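Local coordinates for CIR protein (Plasmodium chabaudi chabaudi, PDB 6ZYV), which is of unknown function but belongs to the Plasmodium-interspersed repeat (PIR) family of variant antigens and is probably associated with infected red blood cells, at residues Asp40-Met44 / Asn121-His127; Ile59-Phe63 / Phe113-Ile118; Leu146-Asn150 / Asp205-Ile211; Asn199-Thr203 / Pro238-Thr242. The protein carries 5 engineered substitutions. One frame throughout, in Å; residues are numbered along the deposited sequence.

Interaction 1 of 4, residues Asp40-Met44 / Asn121-His127; sequences DYCPM and NTNYASH. Engineered in segment 121-127: Ala-125 (natural residue Thr).
The side-chain oxygen of Asn-121, whose amide lies against Tyr-41 and Pro-43, is gripped by two N-H groups of one residue: OD1 of Asn-121 accepts from the backbone N of Asn-123 at 3.1 Å and from ND2 of Asn-123 at 3.0 Å. CG of Asn-121 is anti to the backbone N (chi1 -164°), which brings OD1 within reach of Asn-123 N. The backbone bond caps the N-terminus of helix 122-127, while the side-chain donor arrives in the carbonyl plane. Asparagine suits this place because its other end donates. ND2 of Asn-121 reaches the 40-44 loop and binds Tyr-41 O at 2.9 Å, nearly in line with that carbonyl, and it also meets Ser-60 OG of helix 55-71. With both ends engaged, rotation of the amide is fixed.

Beside this amide lie the packing contacts. The Pro-43 ring puts CG 3.5 Å from Asn-121 ND2. His-127 reaches the edge of the Tyr-41 ring, its CD2 3.4 Å from Tyr-41 CE1, with the two planes at 79°. Met-44 CG touches Thr-122 CG2 at 3.8 Å. A water accepts from both Met-44 N and Thr-122 N. Cys-42 SG forms a disulfide with Cys-52, which ties down the loop. One side chain, Asn-121, thus links helix start and loop, capping through OD1 and binding through ND2, aided by the shared water and by Tyr-41/His-127 packing.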
loop_
_atom_site.group_PDB
_atom_site.type_symbol
_atom_site.label_atom_id
_atom_site.label_comp_id
_atom_site.label_asym_id
_atom_site.label_seq_id
_atom_site.Cartn_x
_atom_site.Cartn_y
_atom_site.Cartn_z
ATOM N N ASP A 40 -0.757 16.697 11.619
ATOM C CA ASP A 40 -2.182 16.778 11.971
ATOM C C ASP A 40 -2.735 15.466 12.534
ATOM O O ASP A 40 -3.765 15.475 13.197
ATOM C CB ASP A 40 -3.012 17.136 10.722
ATOM C CG ASP A 40 -2.960 18.606 10.303
ATOM O OD1 ASP A 40 -2.977 19.488 11.205
ATOM O OD2 ASP A 40 -2.919 18.873 9.068
ATOM N N TYR A 41 -2.079 14.333 12.230
ATOM C CA TYR A 41 -2.522 12.996 12.618
ATOM C C TYR A 41 -1.675 12.339 13.716
ATOM O O TYR A 41 -1.886 11.169 14.014
ATOM C CB TYR A 41 -2.630 12.095 11.381
ATOM C CG TYR A 41 -3.438 12.743 10.278
ATOM C CD1 TYR A 41 -4.773 13.068 10.470
ATOM C CD2 TYR A 41 -2.839 13.147 9.099
ATOM C CE1 TYR A 41 -5.508 13.722 9.490
ATOM C CE2 TYR A 41 -3.570 13.768 8.093
ATOM C CZ TYR A 41 -4.909 14.062 8.298
ATOM O OH TYR A 41 -5.662 14.713 7.348
ATOM N N CYS A 42 -0.756 13.088 14.333
ATOM C CA CYS A 42 0.085 12.606 15.426
ATOM C C CYS A 42 -0.776 12.308 16.656
ATOM O O CYS A 42 -1.725 13.044 16.935
ATOM C CB CYS A 42 1.173 13.630 15.748
ATOM S SG CYS A 42 2.552 13.649 14.570
ATOM N N PRO A 43 -0.490 11.215 17.383
ATOM C CA PRO A 43 -1.311 10.905 18.570
ATOM C C PRO A 43 -1.152 11.951 19.662
ATOM O O PRO A 43 -0.097 12.566 19.799
ATOM C CB PRO A 43 -0.790 9.546 19.056
ATOM C CG PRO A 43 0.218 9.100 18.062
ATOM C CD PRO A 43 0.597 10.239 17.176
ATOM N N MET A 44 -2.185 12.105 20.479
ATOM C CA MET A 44 -2.135 12.997 21.617
ATOM C C MET A 44 -1.124 12.472 22.644
ATOM O O MET A 44 -0.988 11.262 22.823
ATOM C CB MET A 44 -3.498 13.043 22.281
ATOM C CG MET A 44 -4.383 14.128 21.766
ATOM S SD MET A 44 -5.651 14.445 23.009
ATOM C CE MET A 44 -6.473 12.819 23.061
ATOM N N ASN A 121 -4.760 6.205 18.435
ATOM C CA ASN A 121 -4.572 7.559 17.945
ATOM C C ASN A 121 -5.955 8.213 17.817
ATOM O O ASN A 121 -6.840 7.695 17.131
ATOM C CB ASN A 121 -3.902 7.519 16.591
ATOM C CG ASN A 121 -3.328 8.823 16.158
ATOM O OD1 ASN A 121 -3.898 9.902 16.380
ATOM N ND2 ASN A 121 -2.174 8.753 15.530
ATOM N N THR A 122 -6.135 9.366 18.463
ATOM C CA THR A 122 -7.426 10.070 18.440
ATOM C C THR A 122 -7.850 10.553 17.032
ATOM O O THR A 122 -9.038 10.704 16.742
ATOM C CB THR A 122 -7.394 11.193 19.456
ATOM O OG1 THR A 122 -8.708 11.717 19.558
ATOM C CG2 THR A 122 -6.375 12.287 19.102
ATOM N N ASN A 123 -6.879 10.703 16.141
ATOM C CA ASN A 123 -7.061 11.140 14.765
ATOM C C ASN A 123 -7.616 10.086 13.825
ATOM O O ASN A 123 -8.070 10.413 12.729
ATOM C CB ASN A 123 -5.742 11.674 14.258
ATOM C CG ASN A 123 -5.364 12.916 15.018
ATOM O OD1 ASN A 123 -5.984 13.949 14.860
ATOM N ND2 ASN A 123 -4.376 12.841 15.884
ATOM N N TYR A 124 -7.570 8.813 14.244
ATOM C CA TYR A 124 -8.077 7.712 13.464
ATOM C C TYR A 124 -9.619 7.761 13.438
ATOM O O TYR A 124 -10.212 7.705 12.363
ATOM C CB TYR A 124 -7.565 6.387 14.060
ATOM C CG TYR A 124 -8.036 5.166 13.314
ATOM C CD1 TYR A 124 -7.637 4.932 12.007
ATOM C CD2 TYR A 124 -8.854 4.230 13.924
ATOM C CE1 TYR A 124 -8.047 3.800 11.321
ATOM C CE2 TYR A 124 -9.269 3.087 13.250
ATOM C CZ TYR A 124 -8.871 2.881 11.944
ATOM O OH TYR A 124 -9.284 1.772 11.249
ATOM N N ALA A 125 -10.261 7.909 14.605
ATOM C CA ALA A 125 -11.723 7.989 14.660
ATOM C C ALA A 125 -12.290 9.311 14.060
ATOM O O ALA A 125 -13.352 9.284 13.426
ATOM C CB ALA A 125 -12.204 7.818 16.092
ATOM N N SER A 126 -11.565 10.436 14.209
ATOM C CA SER A 126 -12.075 11.715 13.716
ATOM C C SER A 126 -11.772 12.037 12.244
ATOM O O SER A 126 -12.537 12.787 11.633
ATOM C CB SER A 126 -11.630 12.870 14.612
ATOM O OG SER A 126 -10.262 12.813 14.981
ATOM N N HIS A 127 -10.684 11.508 11.672
ATOM C CA HIS A 127 -10.327 11.834 10.292
ATOM C C HIS A 127 -10.580 10.694 9.312
ATOM O O HIS A 127 -10.917 10.965 8.150
ATOM C CB HIS A 127 -8.899 12.380 10.217
ATOM C CG HIS A 127 -8.806 13.688 10.943
ATOM N ND1 HIS A 127 -9.761 14.671 10.720
ATOM C CD2 HIS A 127 -7.925 14.148 11.856
ATOM C CE1 HIS A 127 -9.458 15.667 11.527
ATOM N NE2 HIS A 127 -8.327 15.442 12.172
HETATM O O HOH W 1 -4.284 9.916 20.667
#

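Interaction 2 of 4, residues Ile59-Phe63 / Phe113-Ile118; sequences ISAGF and FYTNHI
Ser-60 and Phe-63 of helix 55-71 meet the last turns of helix 110-118 in a nearly perpendicular helix-helix crossing of this all-helical ectodomain: the axes of the two short segments pass 10.1 Å apart at a signed angle of -94°. Such a steep crossing confines the interface to a compact patch.

The polar part is a single bond across the interface. Ser-60 OG donates to His-117 O at 2.6 Å, with OG lying 33° out of the plane of that carbonyl. The backbones approach most closely at Ser-60 and Ile-118, where a small serine fits, and Ser-60 OG is also hydrogen-bonded to Asn-121 ND2.

The apolar part has two groups. In one, Ile-59 sends its CG2 branch to Phe-113 CZ at 3.6 Å, and the Phe-113 ring carries CB of His-117 from its own helix over one face. In the other, Ile-118 is wedged between two rings. Its CD1 makes a CH-pi contact over the face of Phe-63, 4.1 Å from the ring centroid, while its CG2 lies over a face of Tyr-114. Leu-95 packs on Ile-118 and Ala-91 on Phe-63, both from helix 81-101.

The aromatic part is the Phe-63 and Tyr-114 pair, with planes at 83° and centroids 5.5 Å apart. CG of Phe-63 stands anti to the backbone N, which carries the ring across to helix 110-118. The Tyr-114 hydroxyl is hydrogen-bonded to Tyr-124 OH, while Phe-63 CZ lies at the edge of the Tyr-114 ring, 3.5 Å from Tyr-114 CE2.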
loop_
_atom_site.group_PDB
_atom_site.type_symbol
_atom_site.label_atom_id
_atom_site.label_comp_id
_atom_site.label_asym_id
_atom_site.label_seq_id
_atom_site.Cartn_x
_atom_site.Cartn_y
_atom_site.Cartn_z
ATOM N N ILE A 59 4.576 6.168 12.626
ATOM C CA ILE A 59 3.978 5.132 11.773
ATOM C C ILE A 59 2.464 5.237 11.844
ATOM O O ILE A 59 1.798 5.182 10.818
ATOM C CB ILE A 59 4.461 3.707 12.173
ATOM C CG1 ILE A 59 5.954 3.541 11.891
ATOM C CG2 ILE A 59 3.669 2.634 11.427
ATOM C CD1 ILE A 59 6.596 2.358 12.639
ATOM N N SER A 60 1.924 5.421 13.057
ATOM C CA SER A 60 0.501 5.553 13.275
ATOM C C SER A 60 -0.052 6.769 12.519
ATOM O O SER A 60 -1.048 6.641 11.804
ATOM C CB SER A 60 0.218 5.673 14.770
ATOM O OG SER A 60 -1.138 5.972 15.048
ATOM N N ALA A 61 0.622 7.933 12.639
ATOM C CA ALA A 61 0.207 9.159 11.970
ATOM C C ALA A 61 0.333 9.036 10.446
ATOM O O ALA A 61 -0.520 9.533 9.726
ATOM C CB ALA A 61 1.033 10.325 12.484
ATOM N N GLY A 62 1.384 8.358 9.982
ATOM C CA GLY A 62 1.630 8.112 8.561
ATOM C C GLY A 62 0.596 7.199 7.934
ATOM O O GLY A 62 0.197 7.396 6.788
ATOM N N PHE A 63 0.138 6.214 8.698
ATOM C CA PHE A 63 -0.882 5.272 8.269
ATOM C C PHE A 63 -2.239 5.981 8.130
ATOM O O PHE A 63 -2.952 5.744 7.159
ATOM C CB PHE A 63 -0.978 4.103 9.267
ATOM C CG PHE A 63 -2.066 3.109 8.951
ATOM C CD1 PHE A 63 -1.865 2.105 8.014
ATOM C CD2 PHE A 63 -3.298 3.186 9.583
ATOM C CE1 PHE A 63 -2.875 1.198 7.714
ATOM C CE2 PHE A 63 -4.301 2.283 9.287
ATOM C CZ PHE A 63 -4.084 1.298 8.347
ATOM N N PHE A 113 -0.170 -3.992 17.015
ATOM C CA PHE A 113 0.175 -2.624 16.639
ATOM C C PHE A 113 -1.083 -1.831 16.237
ATOM O O PHE A 113 -1.202 -0.678 16.614
ATOM C CB PHE A 113 1.217 -2.603 15.485
ATOM C CG PHE A 113 1.713 -1.216 15.144
ATOM C CD1 PHE A 113 1.029 -0.419 14.243
ATOM C CD2 PHE A 113 2.853 -0.704 15.739
ATOM C CE1 PHE A 113 1.448 0.873 13.982
ATOM C CE2 PHE A 113 3.282 0.581 15.462
ATOM C CZ PHE A 113 2.565 1.373 14.609
ATOM N N TYR A 114 -1.998 -2.422 15.460
ATOM C CA TYR A 114 -3.213 -1.726 15.030
ATOM C C TYR A 114 -4.067 -1.311 16.226
ATOM O O TYR A 114 -4.472 -0.154 16.318
ATOM C CB TYR A 114 -4.054 -2.599 14.076
ATOM C CG TYR A 114 -4.900 -1.784 13.115
ATOM C CD1 TYR A 114 -6.145 -1.297 13.489
ATOM C CD2 TYR A 114 -4.454 -1.502 11.834
ATOM C CE1 TYR A 114 -6.920 -0.552 12.612
ATOM C CE2 TYR A 114 -5.226 -0.769 10.945
ATOM C CZ TYR A 114 -6.446 -0.268 11.344
ATOM O OH TYR A 114 -7.192 0.461 10.438
ATOM N N THR A 115 -4.340 -2.248 17.142
ATOM C CA THR A 115 -5.161 -1.971 18.315
ATOM C C THR A 115 -4.472 -1.004 19.288
ATOM O O THR A 115 -5.119 -0.099 19.811
ATOM C CB THR A 115 -5.493 -3.305 19.032
ATOM O OG1 THR A 115 -6.274 -4.176 18.200
ATOM C CG2 THR A 115 -6.144 -3.116 20.386
ATOM N N ASN A 116 -3.174 -1.191 19.535
ATOM C CA ASN A 116 -2.463 -0.370 20.511
ATOM C C ASN A 116 -1.876 0.941 20.001
ATOM O O ASN A 116 -1.492 1.757 20.834
ATOM C CB ASN A 116 -1.361 -1.166 21.193
ATOM C CG ASN A 116 -1.874 -2.312 22.024
ATOM O OD1 ASN A 116 -1.339 -3.418 21.982
ATOM N ND2 ASN A 116 -2.931 -2.075 22.793
ATOM N N HIS A 117 -1.746 1.144 18.685
ATOM C CA HIS A 117 -1.149 2.373 18.163
ATOM C C HIS A 117 -1.975 3.090 17.128
ATOM O O HIS A 117 -1.782 4.293 16.959
ATOM C CB HIS A 117 0.253 2.134 17.623
ATOM C CG HIS A 117 1.211 1.659 18.660
ATOM N ND1 HIS A 117 1.759 2.523 19.606
ATOM C CD2 HIS A 117 1.651 0.408 18.908
ATOM C CE1 HIS A 117 2.521 1.765 20.382
ATOM N NE2 HIS A 117 2.500 0.487 19.991
ATOM N N ILE A 118 -2.882 2.395 16.433
ATOM C CA ILE A 118 -3.698 3.059 15.407
ATOM C C ILE A 118 -5.064 3.394 15.956
ATOM O O ILE A 118 -5.468 4.550 15.920
ATOM C CB ILE A 118 -3.734 2.255 14.086
ATOM C CG1 ILE A 118 -2.357 2.315 13.415
ATOM C CG2 ILE A 118 -4.831 2.766 13.151
ATOM C CD1 ILE A 118 -2.126 1.300 12.560
#

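Interaction 3 of 4, residues Leu146-Asn150 / Asp205-Ile211; sequences LMNMN and DSSYKQI
Two helix ends meet where Asn-150, the first residue to leave helical geometry after helix 134-149, is held against Ser-207 in the opening turn of helix 206-211. The Asn-150 amide does the joining. Its ND2 donates almost straight (168°) to Ser-207 O at 3.1 Å, although it stands above the carbonyl plane. The same ND2 turns back to Leu-146 O at 3.0 Å. Leu-146 O also receives the backbone N of Asn-150, and its two donors approach from opposite faces of the carbonyl plane. With CG anti to the carbonyl carbon (chi1 -70°), the short side chain folds toward its own helix end while still reaching across.

The acceptor end of the amide is used as well. A water donates to Asn-150 OD1 at 2.6 Å and also to Asp-205 OD2, linking the two helix ends. Asparagine therefore suits the place as donor and acceptor together.

Aliphatic contacts flank this centre. Both methyls of Leu-146 pack on Gln-210 CB, CD1 of Leu-146 at 3.7 Å, the side chains crossing at about a right angle, and Met-147 CE bends round to Ile-211 CG2 at 3.8 Å. Ile-211 CD1 comes up to Asn-150 CG, and Ile-154 and Phe-157 of helix 154-174 extend the apolar surroundings of Ile-211. Asp-205 OD2 accepts from Tyr-208 N at 3.2 Å, the classic aspartate N-cap, here opening a short, weakly bonded helix within a helical bundle.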
loop_
_atom_site.group_PDB
_atom_site.type_symbol
_atom_site.label_atom_id
_atom_site.label_comp_id
_atom_site.label_asym_id
_atom_site.label_seq_id
_atom_site.Cartn_x
_atom_site.Cartn_y
_atom_site.Cartn_z
ATOM N N LEU A 146 -5.315 -11.643 6.394
ATOM C CA LEU A 146 -4.738 -11.950 5.107
ATOM C C LEU A 146 -3.230 -11.730 5.126
ATOM O O LEU A 146 -2.521 -12.537 4.550
ATOM C CB LEU A 146 -5.367 -11.104 4.009
ATOM C CG LEU A 146 -6.681 -11.625 3.481
ATOM C CD1 LEU A 146 -7.330 -10.592 2.581
ATOM C CD2 LEU A 146 -6.510 -13.024 2.803
ATOM N N MET A 147 -2.741 -10.678 5.786
ATOM C CA MET A 147 -1.296 -10.445 5.883
ATOM C C MET A 147 -0.615 -11.555 6.655
ATOM O O MET A 147 0.469 -11.980 6.264
ATOM C CB MET A 147 -0.962 -9.054 6.465
ATOM C CG MET A 147 -1.572 -7.895 5.672
ATOM S SD MET A 147 -0.887 -7.622 4.028
ATOM C CE MET A 147 -2.072 -8.466 2.999
ATOM N N ASN A 148 -1.272 -12.064 7.721
ATOM C CA ASN A 148 -0.771 -13.165 8.529
ATOM C C ASN A 148 -0.821 -14.484 7.791
ATOM O O ASN A 148 0.101 -15.269 7.915
ATOM C CB ASN A 148 -1.529 -13.260 9.857
ATOM C CG ASN A 148 -0.953 -12.336 10.890
ATOM O OD1 ASN A 148 -0.039 -12.725 11.634
ATOM N ND2 ASN A 148 -1.436 -11.093 10.925
ATOM N N MET A 149 -1.874 -14.723 7.008
ATOM C CA MET A 149 -2.004 -15.955 6.217
ATOM C C MET A 149 -0.923 -16.057 5.129
ATOM O O MET A 149 -0.533 -17.154 4.742
ATOM C CB MET A 149 -3.388 -16.030 5.551
ATOM C CG MET A 149 -4.562 -16.311 6.501
ATOM S SD MET A 149 -4.327 -17.625 7.713
ATOM C CE MET A 149 -5.927 -17.529 8.641
ATOM N N ASN A 150 -0.443 -14.915 4.638
ATOM C CA ASN A 150 0.565 -14.832 3.592
ATOM C C ASN A 150 1.895 -14.280 4.144
ATOM O O ASN A 150 2.704 -13.842 3.340
ATOM C CB ASN A 150 0.063 -13.837 2.508
ATOM C CG ASN A 150 -1.111 -14.322 1.676
ATOM O OD1 ASN A 150 -0.995 -15.262 0.891
ATOM N ND2 ASN A 150 -2.253 -13.676 1.807
ATOM N N ASP A 205 -4.455 -20.702 -4.070
ATOM C CA ASP A 205 -4.644 -20.668 -2.629
ATOM C C ASP A 205 -5.609 -19.507 -2.279
ATOM O O ASP A 205 -5.472 -18.438 -2.836
ATOM C CB ASP A 205 -3.261 -20.507 -1.961
ATOM C CG ASP A 205 -3.273 -20.113 -0.501
ATOM O OD1 ASP A 205 -3.887 -20.836 0.302
ATOM O OD2 ASP A 205 -2.660 -19.072 -0.161
ATOM N N SER A 206 -6.600 -19.748 -1.399
ATOM C CA SER A 206 -7.616 -18.791 -0.979
ATOM C C SER A 206 -7.037 -17.459 -0.567
ATOM O O SER A 206 -7.559 -16.424 -0.986
ATOM C CB SER A 206 -8.444 -19.329 0.186
ATOM O OG SER A 206 -9.168 -20.506 -0.130
ATOM N N SER A 207 -5.971 -17.486 0.268
ATOM C CA SER A 207 -5.312 -16.296 0.800
ATOM C C SER A 207 -4.566 -15.550 -0.256
ATOM O O SER A 207 -4.517 -14.315 -0.199
ATOM C CB SER A 207 -4.325 -16.684 1.897
ATOM O OG SER A 207 -5.052 -17.267 2.959
ATOM N N TYR A 208 -3.904 -16.283 -1.170
ATOM C CA TYR A 208 -3.160 -15.610 -2.212
ATOM C C TYR A 208 -4.134 -14.892 -3.165
ATOM O O TYR A 208 -3.889 -13.748 -3.523
ATOM C CB TYR A 208 -2.221 -16.546 -2.956
ATOM C CG TYR A 208 -1.316 -15.758 -3.875
ATOM C CD1 TYR A 208 -0.247 -15.022 -3.368
ATOM C CD2 TYR A 208 -1.589 -15.659 -5.238
ATOM C CE1 TYR A 208 0.534 -14.220 -4.190
ATOM C CE2 TYR A 208 -0.802 -14.877 -6.074
ATOM C CZ TYR A 208 0.259 -14.157 -5.541
ATOM O OH TYR A 208 1.042 -13.352 -6.325
ATOM N N LYS A 209 -5.302 -15.528 -3.470
ATOM C CA LYS A 209 -6.352 -14.990 -4.353
ATOM C C LYS A 209 -6.895 -13.641 -3.893
ATOM O O LYS A 209 -7.391 -12.855 -4.719
ATOM C CB LYS A 209 -7.529 -15.992 -4.538
ATOM C CG LYS A 209 -7.303 -17.215 -5.479
ATOM C CD LYS A 209 -8.034 -18.497 -4.897
ATOM C CE LYS A 209 -9.196 -19.143 -5.643
ATOM N NZ LYS A 209 -9.752 -20.346 -4.934
ATOM N N GLN A 210 -6.822 -13.361 -2.578
ATOM C CA GLN A 210 -7.306 -12.101 -2.039
ATOM C C GLN A 210 -6.273 -10.988 -2.073
ATOM O O GLN A 210 -6.663 -9.826 -1.953
ATOM C CB GLN A 210 -7.872 -12.268 -0.633
ATOM C CG GLN A 210 -9.170 -13.042 -0.583
ATOM C CD GLN A 210 -10.031 -12.608 0.582
ATOM O OE1 GLN A 210 -10.309 -13.388 1.493
ATOM N NE2 GLN A 210 -10.471 -11.347 0.586
ATOM N N ILE A 211 -4.968 -11.301 -2.189
ATOM C CA ILE A 211 -3.958 -10.219 -2.326
ATOM C C ILE A 211 -3.581 -9.998 -3.808
ATOM O O ILE A 211 -3.262 -8.887 -4.194
ATOM C CB ILE A 211 -2.723 -10.387 -1.414
ATOM C CG1 ILE A 211 -1.919 -11.641 -1.792
ATOM C CG2 ILE A 211 -3.190 -10.464 0.015
ATOM C CD1 ILE A 211 -0.587 -11.764 -1.076
HETATM O O HOH W 2 0.074 -17.615 0.526
#

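Interaction 4 of 4, residues Asn199-Thr203 / Pro238-Thr242; sequences NNVDT and PTTKT
NZ of Lys-241 stands above the carbonyl plane of the Asn-200 amide, 56° out of it and not on a lone pair, and donates to Asn-200 OD1 at 2.8 Å. Asn-200 is the C-prime residue of the Schellman motif that ends helix 181-198, a place with positive phi that asparagine tolerates better than most side chains. After it the chain runs alongside 238-242 in nearly the reverse direction, without forming a strand.

Lysine reaches this amide because its chain is extended beyond CG. CG itself sits between the backbone N and the carbonyl carbon (chi1 73°), and the methylenes then pass Val-201 O, with CD of Lys-241 3.5 Å from that oxygen. One water donates to Val-201 O at 2.7 Å and accepts from Thr-203 N and Lys-241 N, so three backbone groups of the two segments meet through it.

Farther along, Thr-203 directs OG1 to Thr-239 O in the carbonyl plane, a hydrogen bond modelled as very short (2.5 Å), its exact length to be taken with caution. Threonine supplies the hydroxyl donor, while CG2 packs near Thr-240 CA. Gln-193 and Asn-197 of helix 181-198 bind the backbone of Thr-240 and Thr-242, fastening the last modelled residues to the helix. Within 238-242, Thr-240 OG1 donates to Lys-241 O at 3.1 Å, on a lone pair of that oxygen.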
loop_
_atom_site.group_PDB
_atom_site.type_symbol
_atom_site.label_atom_id
_atom_site.label_comp_id
_atom_site.label_asym_id
_atom_site.label_seq_id
_atom_site.Cartn_x
_atom_site.Cartn_y
_atom_site.Cartn_z
ATOM N N ASN A 199 9.155 -18.711 -4.650
ATOM C CA ASN A 199 8.425 -18.877 -3.403
ATOM C C ASN A 199 7.401 -19.999 -3.416
ATOM O O ASN A 199 6.642 -20.100 -2.470
ATOM C CB ASN A 199 7.792 -17.567 -3.005
ATOM C CG ASN A 199 8.846 -16.508 -2.755
ATOM O OD1 ASN A 199 9.472 -16.470 -1.701
ATOM N ND2 ASN A 199 9.095 -15.653 -3.730
ATOM N N ASN A 200 7.355 -20.826 -4.475
ATOM C CA ASN A 200 6.414 -21.950 -4.592
ATOM C C ASN A 200 4.965 -21.480 -4.361
ATOM O O ASN A 200 4.228 -22.082 -3.574
ATOM C CB ASN A 200 6.775 -23.065 -3.606
ATOM C CG ASN A 200 6.266 -24.420 -4.041
ATOM O OD1 ASN A 200 6.082 -24.690 -5.228
ATOM N ND2 ASN A 200 6.017 -25.286 -3.090
ATOM N N VAL A 201 4.593 -20.366 -4.982
ATOM C CA VAL A 201 3.274 -19.810 -4.793
ATOM C C VAL A 201 2.241 -20.591 -5.576
ATOM O O VAL A 201 2.398 -20.841 -6.781
ATOM C CB VAL A 201 3.231 -18.297 -5.104
ATOM C CG1 VAL A 201 1.808 -17.753 -4.971
ATOM C CG2 VAL A 201 4.224 -17.521 -4.224
ATOM N N ASP A 202 1.217 -21.037 -4.859
ATOM C CA ASP A 202 0.056 -21.683 -5.436
ATOM C C ASP A 202 -0.912 -20.492 -5.644
ATOM O O ASP A 202 -1.464 -19.973 -4.673
ATOM C CB ASP A 202 -0.514 -22.694 -4.430
ATOM C CG ASP A 202 -1.785 -23.406 -4.855
ATOM O OD1 ASP A 202 -2.289 -23.118 -5.962
ATOM O OD2 ASP A 202 -2.268 -24.265 -4.084
ATOM N N THR A 203 -1.068 -20.032 -6.898
ATOM C CA THR A 203 -1.951 -18.898 -7.195
ATOM C C THR A 203 -3.444 -19.211 -6.961
ATOM O O THR A 203 -4.251 -18.279 -6.932
ATOM C CB THR A 203 -1.695 -18.361 -8.593
ATOM O OG1 THR A 203 -2.059 -19.359 -9.554
ATOM C CG2 THR A 203 -0.254 -17.938 -8.793
ATOM N N PRO A 238 1.446 -13.388 -15.491
ATOM C CA PRO A 238 1.524 -14.833 -15.207
ATOM C C PRO A 238 0.401 -15.360 -14.296
ATOM O O PRO A 238 -0.029 -14.656 -13.386
ATOM C CB PRO A 238 2.882 -14.978 -14.530
ATOM C CG PRO A 238 3.673 -13.821 -15.032
ATOM C CD PRO A 238 2.719 -12.707 -15.203
ATOM N N THR A 239 -0.127 -16.564 -14.584
ATOM C CA THR A 239 -1.248 -17.104 -13.805
ATOM C C THR A 239 -0.865 -18.159 -12.781
ATOM O O THR A 239 -1.659 -18.453 -11.885
ATOM C CB THR A 239 -2.352 -17.659 -14.726
ATOM O OG1 THR A 239 -1.872 -18.822 -15.390
ATOM C CG2 THR A 239 -2.828 -16.661 -15.747
ATOM N N THR A 240 0.307 -18.784 -12.936
ATOM C CA THR A 240 0.717 -19.872 -12.060
ATOM C C THR A 240 2.233 -19.980 -11.961
ATOM O O THR A 240 2.946 -19.404 -12.784
ATOM C CB THR A 240 0.130 -21.201 -12.630
ATOM O OG1 THR A 240 0.605 -22.307 -11.863
ATOM C CG2 THR A 240 0.509 -21.433 -14.083
ATOM N N LYS A 241 2.737 -20.747 -10.973
ATOM C CA LYS A 241 4.164 -21.050 -10.920
ATOM C C LYS A 241 4.495 -21.977 -12.127
ATOM O O LYS A 241 3.627 -22.674 -12.657
ATOM C CB LYS A 241 4.609 -21.653 -9.571
ATOM C CG LYS A 241 4.185 -23.091 -9.321
ATOM C CD LYS A 241 4.364 -23.475 -7.861
ATOM C CE LYS A 241 3.724 -24.818 -7.563
ATOM N NZ LYS A 241 3.438 -24.999 -6.104
ATOM N N THR A 242 5.732 -21.909 -12.587
ATOM C CA THR A 242 6.264 -22.566 -13.771
ATOM C C THR A 242 7.517 -23.356 -13.398
ATOM O O THR A 242 7.720 -24.459 -13.912
ATOM C CB THR A 242 6.486 -21.448 -14.829
ATOM O OG1 THR A 242 5.290 -21.269 -15.597
ATOM C CG2 THR A 242 7.676 -21.669 -15.730
HETATM O O HOH W 3 0.659 -21.387 -8.823
#

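Overall arrangement
Interactions 1 and 2 form one neighbourhood, their centres about 10 Å apart: interaction 2 is a buried helix crossing nested in the chain loop closed by interaction 1, and the pair is joined through Tyr-124 with Tyr-114 and Asn-121 with Ser-60. Interactions 3 and 4 form another, with Tyr-208 packed on Val-201 and Thr-203, and their segments alternate along the chain. The centres of interactions 1 and 4 lie about 40 Å apart on opposite sides of the molecule. Chemistry follows depth: interaction 2 is largely aromatic and aliphatic, interactions 1 and 3 use asparagine amides at partly buried helix ends, and interaction 4, on the surface, is polar and water-linked.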